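Local atomic coordinates of EvdO2 (Micromonospora carbonacea, PDB entry 4XAB), a protein that is a member of the phytanoyl-CoA dioxygenase family and probably catalyses an oxidative cyclization in the biosynthesis of orthosomycin antibiotics. Residues 44-49 with 115-120. Numbering follows the deposited sequence.
Sequences RLFVRR and AILKPP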
ATOM      1  N   ARG A  44      -6.752   7.385  17.107  1.00 29.04           N
ATOM      2  CA  ARG A  44      -7.011   6.399  18.147  1.00 30.52           C
ATOM      3  C   ARG A  44      -6.307   5.069  17.874  1.00 38.31           C
ATOM      4  O   ARG A  44      -5.884   4.390  18.808  1.00 32.81           O
ATOM      5  CB  ARG A  44      -8.517   6.179  18.308  1.00 40.62           C
ATOM      6  CG  ARG A  44      -8.882   5.202  19.421  1.00 51.97           C
ATOM      7  CD  ARG A  44      -8.228   5.582  20.751  1.00 57.01           C
ATOM      8  NE  ARG A  44      -9.113   6.385  21.590  1.00 58.70           N
ATOM      9  CZ  ARG A  44     -10.021   5.874  22.414  1.00 61.74           C
ATOM     10  NH1 ARG A  44     -10.165   4.559  22.508  1.00 63.90           N
ATOM     11  NH2 ARG A  44     -10.788   6.675  23.145  1.00 61.94           N
ATOM     12  N   LEU A  45      -6.173   4.704  16.600  1.00 34.62           N
ATOM     13  CA  LEU A  45      -5.481   3.470  16.220  1.00 32.34           C
ATOM     14  C   LEU A  45      -3.986   3.558  16.488  1.00 29.80           C
ATOM     15  O   LEU A  45      -3.353   2.580  16.893  1.00 31.82           O
ATOM     16  CB  LEU A  45      -5.695   3.158  14.740  1.00 30.61           C
ATOM     17  CG  LEU A  45      -6.975   2.462  14.293  1.00 36.79           C
ATOM     18  CD1 LEU A  45      -6.992   2.358  12.773  1.00 32.58           C
ATOM     19  CD2 LEU A  45      -7.081   1.086  14.941  1.00 39.56           C
ATOM     20  N   PHE A  46      -3.431   4.742  16.242  1.00 27.04           N
ATOM     21  CA  PHE A  46      -1.999   4.964  16.326  1.00 24.09           C
ATOM     22  C   PHE A  46      -1.667   5.944  17.440  1.00 28.13           C
ATOM     23  O   PHE A  46      -1.413   7.124  17.189  1.00 31.02           O
ATOM     24  CB  PHE A  46      -1.458   5.497  15.003  1.00 25.10           C
ATOM     25  CG  PHE A  46      -1.439   4.478  13.902  1.00 25.16           C
ATOM     26  CD1 PHE A  46      -0.406   3.554  13.820  1.00 23.62           C
ATOM     27  CD2 PHE A  46      -2.440   4.452  12.942  1.00 26.09           C
ATOM     28  CE1 PHE A  46      -0.378   2.613  12.801  1.00 29.11           C
ATOM     29  CE2 PHE A  46      -2.411   3.511  11.921  1.00 24.57           C
ATOM     30  CZ  PHE A  46      -1.383   2.592  11.857  1.00 30.38           C
ATOM     31  N   VAL A  47      -1.658   5.453  18.666  1.00 25.30           N
ATOM     32  CA  VAL A  47      -1.389   6.322  19.800  1.00 25.69           C
ATOM     33  C   VAL A  47       0.100   6.521  19.985  1.00 28.30           C
ATOM     34  O   VAL A  47       0.833   5.558  20.195  1.00 26.19           O
ATOM     35  CB  VAL A  47      -1.980   5.760  21.090  1.00 27.11           C
ATOM     36  CG1 VAL A  47      -1.593   6.642  22.260  1.00 27.62           C
ATOM     37  CG2 VAL A  47      -3.488   5.666  20.963  1.00 27.60           C
ATOM     38  N   ARG A  48       0.552   7.770  19.898  1.00 25.09           N
ATOM     39  CA  ARG A  48       1.939   8.062  20.217  1.00 25.30           C
ATOM     40  C   ARG A  48       2.064   8.156  21.736  1.00 26.27           C
ATOM     41  O   ARG A  48       1.402   8.967  22.370  1.00 26.45           O
ATOM     42  CB  ARG A  48       2.409   9.350  19.535  1.00 24.71           C
ATOM     43  CG  ARG A  48       3.850   9.272  19.095  1.00 36.44           C
ATOM     44  CD  ARG A  48       4.641  10.452  19.570  1.00 37.62           C
ATOM     45  NE  ARG A  48       4.611  11.548  18.614  1.00 45.01           N
ATOM     46  CZ  ARG A  48       5.691  12.025  18.007  1.00 56.86           C
ATOM     47  NH1 ARG A  48       6.884  11.499  18.269  1.00 53.31           N
ATOM     48  NH2 ARG A  48       5.582  13.030  17.147  1.00 62.01           N
ATOM     49  N   ARG A  49       2.893   7.296  22.314  1.00 27.15           N
ATOM     50  CA  ARG A  49       2.933   7.125  23.759  1.00 28.37           C
ATOM     51  C   ARG A  49       4.303   7.512  24.296  1.00 28.93           C
ATOM     52  O   ARG A  49       5.322   7.181  23.690  1.00 29.00           O
ATOM     53  CB  ARG A  49       2.599   5.670  24.130  1.00 29.51           C
ATOM     54  CG  ARG A  49       2.741   5.332  25.613  1.00 31.21           C
ATOM     55  CD  ARG A  49       2.150   3.955  25.913  1.00 32.61           C
ATOM     56  NE  ARG A  49       2.388   3.521  27.287  1.00 34.62           N
ATOM     57  CZ  ARG A  49       1.857   2.421  27.816  1.00 36.41           C
ATOM     58  NH1 ARG A  49       1.055   1.663  27.083  1.00 36.32           N
ATOM     59  NH2 ARG A  49       2.120   2.085  29.075  1.00 38.47           N
ATOM     60  N   ALA A 115      -3.371  -0.420   7.479  1.00 22.57           N
ATOM     61  CA  ALA A 115      -3.132   0.947   7.926  1.00 20.78           C
ATOM     62  C   ALA A 115      -1.651   1.178   8.142  1.00 23.57           C
ATOM     63  O   ALA A 115      -0.952   0.331   8.708  1.00 20.70           O
ATOM     64  CB  ALA A 115      -3.905   1.241   9.193  1.00 22.96           C
ATOM     65  N   ILE A 116      -1.185   2.334   7.689  1.00 19.00           N
ATOM     66  CA  ILE A 116       0.217   2.701   7.779  1.00 20.70           C
ATOM     67  C   ILE A 116       0.336   4.114   8.307  1.00 20.53           C
ATOM     68  O   ILE A 116      -0.383   5.008   7.862  1.00 19.76           O
ATOM     69  CB  ILE A 116       0.920   2.626   6.406  1.00 23.81           C
ATOM     70  CG1 ILE A 116       0.847   1.214   5.834  1.00 22.97           C
ATOM     71  CG2 ILE A 116       2.374   3.112   6.513  1.00 31.47           C
ATOM     72  CD1 ILE A 116       1.147   1.174   4.351  1.00 26.91           C
ATOM     73  N   LEU A 117       1.230   4.312   9.274  1.00 21.24           N
ATOM     74  CA  LEU A 117       1.606   5.658   9.680  1.00 20.95           C
ATOM     75  C   LEU A 117       3.127   5.785   9.616  1.00 23.48           C
ATOM     76  O   LEU A 117       3.837   5.018  10.258  1.00 22.88           O
ATOM     77  CB  LEU A 117       1.079   5.965  11.090  1.00 21.48           C
ATOM     78  CG  LEU A 117       1.292   7.370  11.659  1.00 25.21           C
ATOM     79  CD1 LEU A 117       0.210   7.681  12.671  1.00 22.89           C
ATOM     80  CD2 LEU A 117       2.666   7.511  12.306  1.00 24.52           C
ATOM     81  N   LYS A 118       3.612   6.734   8.814  1.00 18.17           N
ATOM     82  CA  LYS A 118       5.031   7.075   8.767  1.00 24.18           C
ATOM     83  C   LYS A 118       5.287   8.224   9.713  1.00 23.92           C
ATOM     84  O   LYS A 118       4.869   9.348   9.436  1.00 24.80           O
ATOM     85  CB  LYS A 118       5.478   7.486   7.363  1.00 23.78           C
ATOM     86  CG  LYS A 118       5.416   6.408   6.326  1.00 35.17           C
ATOM     87  CD  LYS A 118       6.025   6.908   5.025  1.00 43.51           C
ATOM     88  CE  LYS A 118       7.503   7.214   5.169  1.00 48.44           C
ATOM     89  NZ  LYS A 118       8.320   5.971   5.105  1.00 56.57           N
ATOM     90  N   PRO A 119       5.983   7.951  10.825  1.00 25.41           N
ATOM     91  CA  PRO A 119       6.278   8.961  11.843  1.00 25.20           C
ATOM     92  C   PRO A 119       7.061  10.124  11.256  1.00 24.80           C
ATOM     93  O   PRO A 119       7.718   9.949  10.231  1.00 23.24           O
ATOM     94  CB  PRO A 119       7.127   8.198  12.871  1.00 26.80           C
ATOM     95  CG  PRO A 119       6.887   6.765  12.594  1.00 24.34           C
ATOM     96  CD  PRO A 119       6.574   6.642  11.149  1.00 22.95           C
ATOM     97  N   PRO A 120       6.996  11.300  11.897  1.00 25.06           N
ATOM     98  CA  PRO A 120       7.872  12.405  11.502  1.00 25.78           C
ATOM     99  C   PRO A 120       9.329  11.971  11.541  1.00 25.92           C
ATOM    100  O   PRO A 120       9.719  11.237  12.452  1.00 27.17           O
ATOM    101  CB  PRO A 120       7.602  13.484  12.564  1.00 27.41           C
ATOM    102  CG  PRO A 120       6.304  13.107  13.193  1.00 30.48           C
ATOM    103  CD  PRO A 120       6.214  11.613  13.107  1.00 32.90           C
TER
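Phe46 lays one face of its ring over the CB methylene of Leu117, a CH-pi contact in which Leu117 CB stands 3.9 Å from the ring centroid and only 9° off the ring normal. A chi1 of -71° sets CG of Phe46 anti to the carbonyl carbon. Leu117 instead holds CG anti to its backbone N (chi1 -176°), so the two side chains run past each other in opposite directions, and the branch of Leu117 lets CD1 come back to within 3.6 Å of Phe46 CB. Farther out, the rim of the ring meets Ala115: Phe46 CE2 lies 3.9 Å from Ala115 CB, and Phe46 CZ has Ala115 O in its plane, also at 3.9 Å. A flat phenyl suits this place because its face can cover a methylene while its edge meets a methyl, and alanine is small enough to let that edge come close. Ile116, between Ala115 and Leu117, points away from residues 44-49. An alanine in place of Phe46 would lose the whole ring and would probably loosen the grip of the helix end on Ala115 and Leu117. Ile75 and Ile60 also touch Phe46, and the ring of Tyr42 meets it. At the more exposed end Arg48, its chain bent at chi2 and chi3, loosely meets Pro120 tip to tip, with Arg48 NH2 4.0 Å from Pro120 CG; the length of arginine carries its guanidinium out to the apolar proline ring. Phe46, the first residue past helix 32-45, thus packs the helix's end against strand 110-118 in the double-stranded beta-helix of the cupin fold; Ile116, on the strand's opposite side, has its side chain about 8 Å from the nickel held by His129, Asp131 and His215.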